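Local coordinates for amidohydrolase 3 domain-containing protein (Pyrococcus furiosus, PDB 3ICJ) that binds two zinc ions and is probably a hydrolase of carbon-nitrogen bonds other than peptide bonds, at residues L252-L255 / E256-R260; K284-R288 / R289-W293; N451-V454 / V455-E459; Q395-F398 / I399-D402; A173-N176 / S177-D181. All coordinates share one frame; numbering follows the deposited sequence.

Interaction 1. Residues L252-L255 / E256-R260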
loop_
_atom_site.group_PDB
_atom_site.type_symbol
_atom_site.label_atom_id
_atom_site.label_comp_id
_atom_site.label_asym_id
_atom_site.label_seq_id
_atom_site.Cartn_x
_atom_site.Cartn_y
_atom_site.Cartn_z
ATOM N N LEU A 252 3.044 -5.937 15.143
ATOM C CA LEU A 252 4.293 -6.089 14.402
ATOM C C LEU A 252 5.501 -6.415 15.299
ATOM O O LEU A 252 6.304 -7.275 14.933
ATOM C CB LEU A 252 4.590 -4.828 13.556
ATOM C CG LEU A 252 3.737 -4.572 12.294
ATOM C CD1 LEU A 252 4.029 -3.195 11.755
ATOM C CD2 LEU A 252 3.993 -5.616 11.179
ATOM N N PHE A 253 5.633 -5.748 16.451
ATOM C CA PHE A 253 6.726 -6.064 17.410
ATOM C C PHE A 253 6.579 -7.518 17.865
ATOM O O PHE A 253 7.567 -8.249 17.984
ATOM C CB PHE A 253 6.671 -5.182 18.661
ATOM C CG PHE A 253 7.219 -3.781 18.481
ATOM C CD1 PHE A 253 8.442 -3.550 17.861
ATOM C CD2 PHE A 253 6.538 -2.693 19.008
ATOM C CE1 PHE A 253 8.948 -2.241 17.732
ATOM C CE2 PHE A 253 7.037 -1.399 18.887
ATOM C CZ PHE A 253 8.242 -1.170 18.248
ATOM N N GLU A 254 5.345 -7.932 18.118
ATOM C CA GLU A 254 5.101 -9.321 18.579
ATOM C C GLU A 254 5.433 -10.369 17.500
ATOM O O GLU A 254 6.157 -11.348 17.763
ATOM C CB GLU A 254 3.676 -9.483 19.106
ATOM C CG GLU A 254 3.436 -10.794 19.854
ATOM C CD GLU A 254 2.181 -10.781 20.705
ATOM O OE1 GLU A 254 1.451 -11.802 20.709
ATOM O OE2 GLU A 254 1.935 -9.772 21.395
ATOM N N LEU A 255 4.944 -10.149 16.282
ATOM C CA LEU A 255 5.284 -11.021 15.159
ATOM C C LEU A 255 6.797 -11.119 14.900
ATOM O O LEU A 255 7.311 -12.233 14.689
ATOM C CB LEU A 255 4.522 -10.612 13.878
ATOM C CG LEU A 255 3.003 -10.842 13.859
ATOM C CD1 LEU A 255 2.319 -10.061 12.702
ATOM C CD2 LEU A 255 2.631 -12.320 13.819
ATOM N N GLU A 256 7.488 -9.978 14.943
ATOM C CA GLU A 256 8.950 -9.889 14.814
ATOM C C GLU A 256 9.698 -10.750 15.845
ATOM O O GLU A 256 10.455 -11.641 15.450
ATOM C CB GLU A 256 9.419 -8.426 14.837
ATOM C CG GLU A 256 10.922 -8.188 15.170
ATOM C CD GLU A 256 11.883 -8.227 13.970
ATOM O OE1 GLU A 256 11.451 -8.335 12.799
ATOM O OE2 GLU A 256 13.108 -8.141 14.213
ATOM N N ARG A 257 9.458 -10.540 17.139
ATOM C CA ARG A 257 10.123 -11.374 18.162
ATOM C C ARG A 257 9.666 -12.846 18.180
ATOM O O ARG A 257 10.423 -13.713 18.586
ATOM C CB ARG A 257 10.058 -10.754 19.564
ATOM C CG ARG A 257 8.674 -10.753 20.204
ATOM C CD ARG A 257 8.742 -10.187 21.598
ATOM N NE ARG A 257 7.439 -10.173 22.260
ATOM C CZ ARG A 257 6.617 -9.120 22.320
ATOM N NH1 ARG A 257 5.458 -9.227 22.953
ATOM N NH2 ARG A 257 6.939 -7.965 21.755
ATOM N N GLU A 258 8.471 -13.130 17.684
ATOM C CA GLU A 258 8.027 -14.507 17.490
ATOM C C GLU A 258 8.551 -15.226 16.258
ATOM O O GLU A 258 8.269 -16.385 16.059
ATOM C CB GLU A 258 6.510 -14.600 17.498
ATOM C CG GLU A 258 5.872 -14.332 18.811
ATOM C CD GLU A 258 4.376 -14.336 18.721
ATOM O OE1 GLU A 258 3.850 -14.322 17.604
ATOM O OE2 GLU A 258 3.726 -14.359 19.766
ATOM N N GLY A 259 9.307 -14.531 15.432
ATOM C CA GLY A 259 9.878 -15.112 14.214
ATOM C C GLY A 259 8.817 -15.361 13.146
ATOM O O GLY A 259 8.996 -16.186 12.258
ATOM N N ARG A 260 7.709 -14.639 13.235
ATOM C CA ARG A 260 6.534 -14.872 12.378
ATOM C C ARG A 260 6.387 -13.848 11.244
ATOM O O ARG A 260 5.481 -13.958 10.402
ATOM C CB ARG A 260 5.273 -14.946 13.242
ATOM C CG ARG A 260 5.059 -16.312 13.871
ATOM C CD ARG A 260 4.070 -16.292 15.050
ATOM N NE ARG A 260 2.681 -15.974 14.687
ATOM C CZ ARG A 260 1.651 -15.936 15.547
ATOM N NH1 ARG A 260 0.435 -15.624 15.116
ATOM N NH2 ARG A 260 1.822 -16.206 16.841
#

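Interaction 2. Residues K284-R288 / R289-W293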
loop_
_atom_site.group_PDB
_atom_site.type_symbol
_atom_site.label_atom_id
_atom_site.label_comp_id
_atom_site.label_asym_id
_atom_site.label_seq_id
_atom_site.Cartn_x
_atom_site.Cartn_y
_atom_site.Cartn_z
ATOM N N LYS A 284 14.295 5.693 14.239
ATOM C CA LYS A 284 14.654 4.754 13.172
ATOM C C LYS A 284 15.362 3.528 13.762
ATOM O O LYS A 284 16.311 3.653 14.547
ATOM C CB LYS A 284 15.512 5.444 12.106
ATOM C CG LYS A 284 15.832 4.572 10.872
ATOM C CD LYS A 284 16.474 5.417 9.765
ATOM C CE LYS A 284 17.383 4.591 8.851
ATOM N NZ LYS A 284 18.030 5.405 7.777
ATOM N N PHE A 285 14.871 2.339 13.409
ATOM C CA PHE A 285 15.356 1.085 14.010
ATOM C C PHE A 285 15.126 -0.066 13.042
ATOM O O PHE A 285 13.990 -0.289 12.589
ATOM C CB PHE A 285 14.636 0.779 15.351
ATOM C CG PHE A 285 15.450 -0.094 16.298
ATOM C CD1 PHE A 285 15.951 0.417 17.479
ATOM C CD2 PHE A 285 15.755 -1.406 15.985
ATOM C CE1 PHE A 285 16.719 -0.375 18.340
ATOM C CE2 PHE A 285 16.536 -2.186 16.846
ATOM C CZ PHE A 285 16.997 -1.675 18.027
ATOM N N GLU A 286 16.203 -0.787 12.733
ATOM C CA GLU A 286 16.145 -1.924 11.811
ATOM C C GLU A 286 16.272 -3.255 12.536
ATOM O O GLU A 286 17.364 -3.605 12.994
ATOM C CB GLU A 286 17.278 -1.821 10.781
ATOM C CG GLU A 286 17.110 -2.848 9.634
ATOM C CD GLU A 286 18.294 -2.898 8.693
ATOM O OE1 GLU A 286 18.703 -1.827 8.188
ATOM O OE2 GLU A 286 18.807 -4.016 8.453
ATOM N N GLY A 287 15.171 -4.006 12.640
ATOM C CA GLY A 287 15.234 -5.407 13.082
ATOM C C GLY A 287 15.502 -6.356 11.938
ATOM O O GLY A 287 15.924 -5.917 10.873
ATOM N N ARG A 288 15.260 -7.660 12.144
ATOM C CA ARG A 288 15.511 -8.665 11.092
ATOM C C ARG A 288 14.522 -8.531 9.930
ATOM O O ARG A 288 14.918 -8.606 8.774
ATOM C CB ARG A 288 15.465 -10.121 11.625
ATOM C CG ARG A 288 15.867 -10.382 13.087
ATOM C CD ARG A 288 17.341 -10.115 13.468
ATOM N NE ARG A 288 18.296 -10.038 12.356
ATOM C CZ ARG A 288 19.019 -8.954 12.078
ATOM N NH1 ARG A 288 18.897 -7.874 12.837
ATOM N NH2 ARG A 288 19.863 -8.948 11.055
ATOM N N ARG A 289 13.241 -8.344 10.257
ATOM C CA ARG A 289 12.206 -8.062 9.250
ATOM C C ARG A 289 11.503 -6.702 9.419
ATOM O O ARG A 289 11.299 -5.992 8.431
ATOM C CB ARG A 289 11.168 -9.172 9.214
ATOM C CG ARG A 289 11.727 -10.533 8.704
ATOM C CD ARG A 289 12.272 -10.367 7.268
ATOM N NE ARG A 289 12.465 -11.659 6.635
ATOM C CZ ARG A 289 12.688 -11.864 5.341
ATOM N NH1 ARG A 289 12.787 -10.844 4.494
ATOM N NH2 ARG A 289 12.817 -13.114 4.901
ATOM N N LEU A 290 11.150 -6.352 10.664
ATOM C CA LEU A 290 10.457 -5.098 10.973
ATOM C C LEU A 290 11.444 -3.954 11.041
ATOM O O LEU A 290 12.470 -4.053 11.732
ATOM C CB LEU A 290 9.694 -5.202 12.308
ATOM C CG LEU A 290 9.027 -3.934 12.870
ATOM C CD1 LEU A 290 7.873 -3.434 11.965
ATOM C CD2 LEU A 290 8.521 -4.154 14.308
ATOM N N ARG A 291 11.139 -2.891 10.306
ATOM C CA ARG A 291 11.850 -1.631 10.416
ATOM C C ARG A 291 10.875 -0.551 10.908
ATOM O O ARG A 291 9.791 -0.386 10.338
ATOM C CB ARG A 291 12.397 -1.192 9.064
ATOM C CG ARG A 291 13.665 -1.882 8.584
ATOM C CD ARG A 291 13.402 -3.252 8.003
ATOM N NE ARG A 291 14.468 -3.664 7.082
ATOM C CZ ARG A 291 14.526 -4.849 6.488
ATOM N NH1 ARG A 291 15.512 -5.130 5.637
ATOM N NH2 ARG A 291 13.597 -5.756 6.738
ATOM N N ILE A 292 11.264 0.164 11.961
ATOM C CA ILE A 292 10.555 1.374 12.398
ATOM C C ILE A 292 11.191 2.471 11.552
ATOM O O ILE A 292 12.357 2.789 11.762
ATOM C CB ILE A 292 10.760 1.667 13.920
ATOM C CG1 ILE A 292 10.472 0.426 14.782
ATOM C CG2 ILE A 292 9.883 2.843 14.388
ATOM C CD1 ILE A 292 9.037 -0.104 14.681
ATOM N N TRP A 293 10.463 3.004 10.571
ATOM C CA TRP A 293 11.128 3.759 9.477
ATOM C C TRP A 293 10.672 5.192 9.295
ATOM O O TRP A 293 11.451 6.052 8.859
ATOM C CB TRP A 293 10.913 3.021 8.162
ATOM C CG TRP A 293 12.124 2.890 7.277
ATOM C CD1 TRP A 293 12.202 3.210 5.949
ATOM C CD2 TRP A 293 13.412 2.369 7.643
ATOM N NE1 TRP A 293 13.460 2.933 5.471
ATOM C CE2 TRP A 293 14.220 2.406 6.483
ATOM C CE3 TRP A 293 13.964 1.874 8.841
ATOM C CZ2 TRP A 293 15.547 1.951 6.476
ATOM C CZ3 TRP A 293 15.295 1.427 8.832
ATOM C CH2 TRP A 293 16.060 1.461 7.655
HETATM O O HOH W 1 16.694 -2.006 6.145
#

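Interaction 3. Residues N451-V454 / V455-E459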
loop_
_atom_site.group_PDB
_atom_site.type_symbol
_atom_site.label_atom_id
_atom_site.label_comp_id
_atom_site.label_asym_id
_atom_site.label_seq_id
_atom_site.Cartn_x
_atom_site.Cartn_y
_atom_site.Cartn_z
ATOM N N ASN A 451 0.919 -0.267 -20.602
ATOM C CA ASN A 451 -0.092 -0.236 -21.666
ATOM C C ASN A 451 -1.119 0.881 -21.597
ATOM O O ASN A 451 -1.701 1.235 -22.625
ATOM C CB ASN A 451 -0.813 -1.592 -21.765
ATOM C CG ASN A 451 0.140 -2.737 -22.026
ATOM O OD1 ASN A 451 1.080 -2.602 -22.808
ATOM N ND2 ASN A 451 -0.094 -3.876 -21.368
ATOM N N ARG A 452 -1.365 1.410 -20.398
ATOM C CA ARG A 452 -2.453 2.378 -20.179
ATOM C C ARG A 452 -1.947 3.802 -19.876
ATOM O O ARG A 452 -0.820 3.987 -19.444
ATOM C CB ARG A 452 -3.403 1.905 -19.057
ATOM C CG ARG A 452 -4.210 0.613 -19.366
ATOM C CD ARG A 452 -5.323 0.830 -20.427
ATOM N NE ARG A 452 -6.209 1.957 -20.100
ATOM C CZ ARG A 452 -7.331 1.862 -19.384
ATOM N NH1 ARG A 452 -7.739 0.686 -18.902
ATOM N NH2 ARG A 452 -8.057 2.945 -19.148
ATOM N N TYR A 453 -2.811 4.790 -20.102
ATOM C CA TYR A 453 -2.534 6.213 -19.846
ATOM C C TYR A 453 -3.866 6.934 -19.581
ATOM O O TYR A 453 -4.928 6.451 -19.982
ATOM C CB TYR A 453 -1.795 6.837 -21.048
ATOM C CG TYR A 453 -2.454 6.525 -22.366
ATOM C CD1 TYR A 453 -3.522 7.289 -22.825
ATOM C CD2 TYR A 453 -2.046 5.425 -23.139
ATOM C CE1 TYR A 453 -4.164 6.979 -24.005
ATOM C CE2 TYR A 453 -2.683 5.125 -24.345
ATOM C CZ TYR A 453 -3.740 5.918 -24.760
ATOM O OH TYR A 453 -4.395 5.655 -25.946
ATOM N N VAL A 454 -3.823 8.087 -18.915
ATOM C CA VAL A 454 -5.042 8.865 -18.712
ATOM C C VAL A 454 -5.448 9.542 -20.016
ATOM O O VAL A 454 -6.526 9.259 -20.561
ATOM C CB VAL A 454 -4.913 9.864 -17.543
ATOM C CG1 VAL A 454 -6.185 10.689 -17.394
ATOM C CG2 VAL A 454 -4.606 9.107 -16.254
ATOM N N VAL A 455 -4.570 10.417 -20.513
ATOM C CA VAL A 455 -4.742 11.088 -21.805
ATOM C C VAL A 455 -3.473 11.080 -22.667
ATOM O O VAL A 455 -3.572 11.064 -23.893
ATOM C CB VAL A 455 -5.216 12.564 -21.655
ATOM C CG1 VAL A 455 -6.702 12.615 -21.295
ATOM C CG2 VAL A 455 -4.360 13.322 -20.637
ATOM N N ASP A 456 -2.290 11.067 -22.038
ATOM C CA ASP A 456 -1.039 11.171 -22.795
ATOM C C ASP A 456 -0.307 9.837 -22.896
ATOM O O ASP A 456 0.265 9.358 -21.893
ATOM C CB ASP A 456 -0.132 12.256 -22.182
ATOM C CG ASP A 456 1.198 12.435 -22.940
ATOM O OD1 ASP A 456 1.383 11.915 -24.074
ATOM O OD2 ASP A 456 2.066 13.112 -22.380
ATOM N N PRO A 457 -0.289 9.232 -24.115
ATOM C CA PRO A 457 0.394 7.942 -24.238
ATOM C C PRO A 457 1.891 8.030 -23.937
ATOM O O PRO A 457 2.501 7.022 -23.594
ATOM C CB PRO A 457 0.157 7.551 -25.690
ATOM C CG PRO A 457 -1.052 8.350 -26.110
ATOM C CD PRO A 457 -0.930 9.631 -25.380
ATOM N N GLY A 458 2.442 9.239 -24.031
ATOM C CA GLY A 458 3.820 9.557 -23.612
ATOM C C GLY A 458 4.130 9.294 -22.141
ATOM O O GLY A 458 5.303 9.259 -21.757
ATOM N N GLU A 459 3.102 9.099 -21.307
ATOM C CA GLU A 459 3.333 8.869 -19.875
ATOM C C GLU A 459 3.468 7.384 -19.489
ATOM O O GLU A 459 3.713 7.062 -18.325
ATOM C CB GLU A 459 2.290 9.582 -18.998
ATOM C CG GLU A 459 2.402 11.133 -18.970
ATOM C CD GLU A 459 3.685 11.682 -18.324
ATOM O OE1 GLU A 459 4.442 10.922 -17.674
ATOM O OE2 GLU A 459 3.943 12.903 -18.461
HETATM O O HOH W 2 -1.851 10.716 -19.244
#

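Interaction 4. Residues Q395-F398 / I399-D402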
loop_
_atom_site.group_PDB
_atom_site.type_symbol
_atom_site.label_atom_id
_atom_site.label_comp_id
_atom_site.label_asym_id
_atom_site.label_seq_id
_atom_site.Cartn_x
_atom_site.Cartn_y
_atom_site.Cartn_z
ATOM N N GLN A 395 0.780 4.608 -7.915
ATOM C CA GLN A 395 -0.019 3.397 -8.056
ATOM C C GLN A 395 -0.540 3.310 -9.496
ATOM O O GLN A 395 -1.556 3.951 -9.829
ATOM C CB GLN A 395 -1.194 3.391 -7.048
ATOM C CG GLN A 395 -0.790 3.372 -5.554
ATOM C CD GLN A 395 -0.279 4.728 -5.037
ATOM O OE1 GLN A 395 -0.793 5.786 -5.423
ATOM N NE2 GLN A 395 0.734 4.698 -4.162
ATOM N N PRO A 396 0.160 2.546 -10.364
ATOM C CA PRO A 396 -0.236 2.570 -11.774
ATOM C C PRO A 396 -1.641 2.047 -12.052
ATOM O O PRO A 396 -2.259 2.504 -13.012
ATOM C CB PRO A 396 0.811 1.694 -12.458
ATOM C CG PRO A 396 2.009 1.770 -11.563
ATOM C CD PRO A 396 1.467 1.879 -10.172
ATOM N N HIS A 397 -2.154 1.129 -11.230
ATOM C CA HIS A 397 -3.496 0.608 -11.457
ATOM C C HIS A 397 -4.599 1.668 -11.271
ATOM O O HIS A 397 -5.703 1.489 -11.753
ATOM C CB HIS A 397 -3.781 -0.679 -10.649
ATOM C CG HIS A 397 -4.879 -1.512 -11.241
ATOM N ND1 HIS A 397 -6.143 -1.576 -10.695
ATOM C CD2 HIS A 397 -4.916 -2.268 -12.366
ATOM C CE1 HIS A 397 -6.909 -2.351 -11.449
ATOM N NE2 HIS A 397 -6.189 -2.782 -12.469
ATOM N N PHE A 398 -4.292 2.783 -10.606
ATOM C CA PHE A 398 -5.222 3.931 -10.520
ATOM C C PHE A 398 -5.620 4.401 -11.933
ATOM O O PHE A 398 -6.729 4.875 -12.146
ATOM C CB PHE A 398 -4.598 5.129 -9.780
ATOM C CG PHE A 398 -4.584 5.037 -8.250
ATOM C CD1 PHE A 398 -4.849 3.861 -7.578
ATOM C CD2 PHE A 398 -4.230 6.157 -7.506
ATOM C CE1 PHE A 398 -4.813 3.807 -6.174
ATOM C CE2 PHE A 398 -4.185 6.118 -6.114
ATOM C CZ PHE A 398 -4.481 4.929 -5.447
ATOM N N ILE A 399 -4.710 4.270 -12.893
ATOM C CA ILE A 399 -4.998 4.622 -14.291
ATOM C C ILE A 399 -6.191 3.828 -14.848
ATOM O O ILE A 399 -7.094 4.408 -15.464
ATOM C CB ILE A 399 -3.757 4.472 -15.208
ATOM C CG1 ILE A 399 -2.661 5.443 -14.760
ATOM C CG2 ILE A 399 -4.137 4.754 -16.664
ATOM C CD1 ILE A 399 -1.261 5.194 -15.386
ATOM N N VAL A 400 -6.192 2.513 -14.601
ATOM C CA VAL A 400 -7.299 1.622 -14.944
ATOM C C VAL A 400 -8.588 1.917 -14.144
ATOM O O VAL A 400 -9.670 2.014 -14.721
ATOM C CB VAL A 400 -6.887 0.120 -14.742
ATOM C CG1 VAL A 400 -8.032 -0.832 -15.117
ATOM C CG2 VAL A 400 -5.660 -0.206 -15.576
ATOM N N SER A 401 -8.465 2.078 -12.829
ATOM C CA SER A 401 -9.624 2.181 -11.925
ATOM C C SER A 401 -10.349 3.513 -11.987
ATOM O O SER A 401 -11.572 3.573 -11.880
ATOM C CB SER A 401 -9.193 1.953 -10.480
ATOM O OG SER A 401 -8.707 0.648 -10.289
ATOM N N ASP A 402 -9.580 4.591 -12.136
ATOM C CA ASP A 402 -10.129 5.941 -12.057
ATOM C C ASP A 402 -10.512 6.478 -13.431
ATOM O O ASP A 402 -9.937 7.467 -13.895
ATOM C CB ASP A 402 -9.125 6.880 -11.379
ATOM C CG ASP A 402 -8.732 6.425 -9.972
ATOM O OD1 ASP A 402 -9.299 5.441 -9.438
ATOM O OD2 ASP A 402 -7.867 7.101 -9.378
#

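Interaction 5. Residues A173-N176 / S177-D181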
loop_
_atom_site.group_PDB
_atom_site.type_symbol
_atom_site.label_atom_id
_atom_site.label_comp_id
_atom_site.label_asym_id
_atom_site.label_seq_id
_atom_site.Cartn_x
_atom_site.Cartn_y
_atom_site.Cartn_z
ATOM N N ALA A 173 -23.130 1.102 5.743
ATOM C CA ALA A 173 -23.015 -0.230 6.330
ATOM C C ALA A 173 -24.255 -0.592 7.145
ATOM O O ALA A 173 -24.936 0.292 7.644
ATOM C CB ALA A 173 -21.768 -0.328 7.195
ATOM N N VAL A 174 -24.552 -1.884 7.246
ATOM C CA VAL A 174 -25.604 -2.375 8.143
ATOM C C VAL A 174 -24.972 -3.240 9.231
ATOM O O VAL A 174 -23.982 -3.945 8.982
ATOM C CB VAL A 174 -26.769 -3.109 7.374
ATOM C CG1 VAL A 174 -26.301 -4.442 6.762
ATOM C CG2 VAL A 174 -28.012 -3.313 8.275
ATOM N N MET A 175 -25.531 -3.166 10.441
ATOM C CA MET A 175 -25.039 -3.958 11.570
ATOM C C MET A 175 -26.197 -4.562 12.381
ATOM O O MET A 175 -27.343 -4.106 12.270
ATOM C CB MET A 175 -24.066 -3.125 12.447
ATOM C CG MET A 175 -24.692 -1.933 13.194
ATOM S SD MET A 175 -23.467 -0.796 13.922
ATOM C CE MET A 175 -23.087 0.199 12.508
ATOM N N ASN A 176 -25.921 -5.600 13.170
ATOM C CA ASN A 176 -26.956 -6.096 14.087
ATOM C C ASN A 176 -26.866 -5.407 15.458
ATOM O O ASN A 176 -26.026 -4.509 15.642
ATOM C CB ASN A 176 -26.974 -7.630 14.177
ATOM C CG ASN A 176 -25.735 -8.202 14.814
ATOM O OD1 ASN A 176 -24.835 -7.471 15.251
ATOM N ND2 ASN A 176 -25.675 -9.529 14.873
ATOM N N SER A 177 -27.734 -5.813 16.389
ATOM C CA SER A 177 -27.824 -5.198 17.721
ATOM C C SER A 177 -26.569 -5.345 18.571
ATOM O O SER A 177 -26.160 -4.381 19.231
ATOM C CB SER A 177 -29.039 -5.726 18.495
ATOM O OG SER A 177 -30.235 -5.382 17.814
ATOM N N LYS A 178 -25.963 -6.532 18.532
ATOM C CA LYS A 178 -24.711 -6.818 19.249
ATOM C C LYS A 178 -23.603 -5.845 18.850
ATOM O O LYS A 178 -22.909 -5.293 19.708
ATOM C CB LYS A 178 -24.251 -8.258 18.998
ATOM C CG LYS A 178 -24.921 -9.280 19.896
ATOM C CD LYS A 178 -24.201 -10.603 19.836
ATOM C CE LYS A 178 -24.464 -11.433 21.089
ATOM N NZ LYS A 178 -25.817 -12.042 21.077
ATOM N N MET A 179 -23.473 -5.620 17.546
ATOM C CA MET A 179 -22.509 -4.678 17.009
ATOM C C MET A 179 -22.845 -3.231 17.424
ATOM O O MET A 179 -21.953 -2.482 17.812
ATOM C CB MET A 179 -22.432 -4.829 15.484
ATOM C CG MET A 179 -21.238 -4.145 14.823
ATOM S SD MET A 179 -19.631 -4.898 15.197
ATOM C CE MET A 179 -18.876 -3.364 15.618
ATOM N N ILE A 180 -24.123 -2.854 17.359
ATOM C CA ILE A 180 -24.591 -1.525 17.801
ATOM C C ILE A 180 -24.200 -1.267 19.268
ATOM O O ILE A 180 -23.714 -0.174 19.608
ATOM C CB ILE A 180 -26.144 -1.371 17.623
ATOM C CG1 ILE A 180 -26.490 -1.171 16.150
ATOM C CG2 ILE A 180 -26.693 -0.185 18.415
ATOM C CD1 ILE A 180 -27.910 -1.515 15.790
ATOM N N ASP A 181 -24.389 -2.290 20.107
ATOM C CA ASP A 181 -24.081 -2.232 21.546
ATOM C C ASP A 181 -22.586 -2.033 21.809
ATOM O O ASP A 181 -22.200 -1.355 22.770
ATOM C CB ASP A 181 -24.560 -3.509 22.266
ATOM C CG ASP A 181 -26.090 -3.609 22.380
ATOM O OD1 ASP A 181 -26.811 -2.619 22.106
ATOM O OD2 ASP A 181 -26.568 -4.697 22.777
#

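Interaction 1. Residues L252-L255 / E256-R260
Arg-257 folds back along the last turn of helix 246-257 and lays its side chain over Phe-253 and Glu-254. Its CB passes Phe-253 O at 3.9 Å, and CG, set between the backbone N and the carbonyl carbon (chi1 70°), settles against the carbonyl oxygens of Phe-253 and Glu-254. The chain then runs extended to NE, so that Glu-254 CA lies 3.9 Å above the guanidinium plane, toward its rim. At the tip NH1 forms a long 3.9 Å salt bridge with Glu-254 OE2, well out of that plane. A Schellman motif ends the helix: Gly-259 takes positive phi and Arg-260 N donates to Leu-255 O at 2.8 Å. Glu-254 OE1 stands 3.6 Å from Glu-258 OE2, but Lys-221 of helix 217-233 bridges to both glutamates; Arg-260 NH2 grips Glu-258 OE1 at 2.9 Å, while its NH1 bridges to Glu-225 of that helix. Lys-221 and Arg-260 probably offset the repulsion, whereas Arg-257 adds attraction without a directed bond.

Interaction 2. Residues K284-R288 / R289-W293
Lys-284 and Trp-293 close the open end of a tight antiparallel hairpin, and three kinds of interaction hold its two arms together. Backbone bonds come first: Phe-285 and Ile-292 form a hydrogen-bonded pair, with Phe-285 N giving to Ile-292 O at 3.0 Å and Ile-292 N returning to Phe-285 O at 2.8 Å. Nearer the turn, Gly-287 N donates to Leu-290 O.

The aromatic contacts follow. In one of its two conformers Lys-284, extended from a chi1 of -175°, lays its chain across the indole, its CE 3.9 Å from the centroid of the Trp-293 six-membered ring in a CH-pi contact; NZ may add an off-centre cation-pi interaction. Arg-291 CG covers the opposite face, so the ring is sandwiched, and Trp-293 NE1 is bonded to Thr-478 O.

Among the polar groups, Glu-286 and Arg-291 run side by side, CG to CG 3.7 Å. A water accepts from Arg-291 NE at 2.9 Å and donates weakly to Glu-286 OE1, while Arg-491 bridges to OE2. Arg-291 NH2 also reaches Arg-289 O at 2.9 Å. Such pairing is that of a beta hairpin, here a short strand 285-286 turned back onto strand 290-294, which itself runs parallel to strand 264-269.

Interaction 3. Residues N451-V454 / V455-E459
Tyr-453 and Pro-457 make the main side-chain contact of this surface loop, a CH-pi contact in which the pyrrolidine sits on the phenol ring. Pro-457 CG lies 3.9 Å from the centroid of the Tyr-453 ring, only 11° off its normal, and Pro-457 CA covers the same ring near CD2 at 3.7 Å. A chi1 of 49° swings the ring between the backbone N and the carbonyl carbon of Tyr-453, turning its face to the proline. An alanine here is likely to leave the pyrrolidine without its aromatic platform and open a gap beside it. The polar interactions brace the bend itself. One water accepts from Asp-456 N at 2.8 Å and weakly from Val-454 N, while Asp-456 OD1 receives Gly-458 N at 2.9 Å from above the carboxylate plane, forming an Asx turn. Glu-459 N donates to Asp-456 O. The loop links helix 442-451 to helix 463-477; Val-454 leans on Ala-417 and Tyr-418, and Glu-459 is tied to Thr-422 of helix 420-426.

Interaction 4. Residues Q395-F398 / I399-D402
His-397 turns its imidazole back over the short helix 398-401, so that Val-400 CB lies over one ring face, 4.0 Å from the centroid in a CH-pi contact. A CG roughly anti to the backbone N (chi1 -157°) puts it there. Its ND1 is bonded to Glu-438 OE1, and in one of its two conformers Ser-401 OG is bonded to the same carboxylate oxygen, which gathers two side chains four residues apart. A leucine in place of His-397 would probably leave Glu-438 with Ser-401 alone of these two partners.

Gln-395 O accepts from Phe-398 N, closing a type I turn; Pro-396 O receives Ile-399 N at 3.0 Å; His-397 O takes Ser-401 N at 3.0 Å, and Phe-398 O takes Asp-402 N at 2.9 Å. Asp-402 OD2, 3.8 Å from Phe-398 CB, is satisfied by Tyr-418 OH.

Gln-395 CB sits over the centre of the Phe-398 ring. Gln-395 OE1 is hydrogen-bonded to ND1 of the zinc ligand His-373, a second-shell bond that probably helps to orient it, and NE2 donates to Ser-432 OG. Past strand 391-394, the segment lies against helix 442-451 through His-397 and Val-400, and against helix 420-426 through Pro-396 and Ile-399.

Interaction 5. Residues A173-N176 / S177-D181
Asn-176 caps helix 177-183: its OD1 accepts from Met-179 N at 3.2 Å in a nearly straight bond, 164° at the hydrogen. A chi1 of 67°, which folds CG in between backbone N and carbonyl carbon, carries the amide over the first turn. The Asn-176 main-chain O meanwhile takes Ile-180 N at 3.1 Å, so this one residue receives two amide hydrogens from the helix start.

Beside the cap the contact is apolar. Met-175 CG meets Ile-180 CG1 at 3.5 Å, the two side chains crossing at about a right angle, and Met-175 CB touches Met-179 CG at 3.8 Å.

The next shell fixes the cap. Asn-176 ND2 donates to the carbonyls of Arg-161 and Leu-156, and OD1 also accepts from Val-163 N; Ser-177 OG is bonded to Arg-153 and Asp-157. Met-179 reaches onward to Ile-210 and Ile-214 of helix 200-214, and Met-175 lies on Phe-164 of strand 163-167.

With both ends of its amide engaged, the buried Asn-176 side chain is held against rotation, and the corner between strand 173-175 and helix 177-181, whose axes are 100° apart, combines a polar cap with apolar methionine-isoleucine packing.

How the interactions relate
The five contacts fall into two touching pairs and one distant member. Interactions 1 and 2, centres 12 Å apart, meet where Glu-256 OE1 probably bonds to Leu-290 N at 2.9 Å and OE2 to Arg-288 N at 3.0 Å, tying the helix end to the hairpin turn. Interactions 3 and 4, centres 11 Å apart, meet by packing of Arg-452 and Tyr-453 on Ile-399. These pairs lie on opposite sides of the chain's centre. Interaction 4 comes nearest the active site, with the Gln-395 side chain about 7 Å from a bound zinc ion; the Trp-293 side chain is about 12 Å from that of His-101. Interaction 5 stands apart, its centre 33 Å or more from the others.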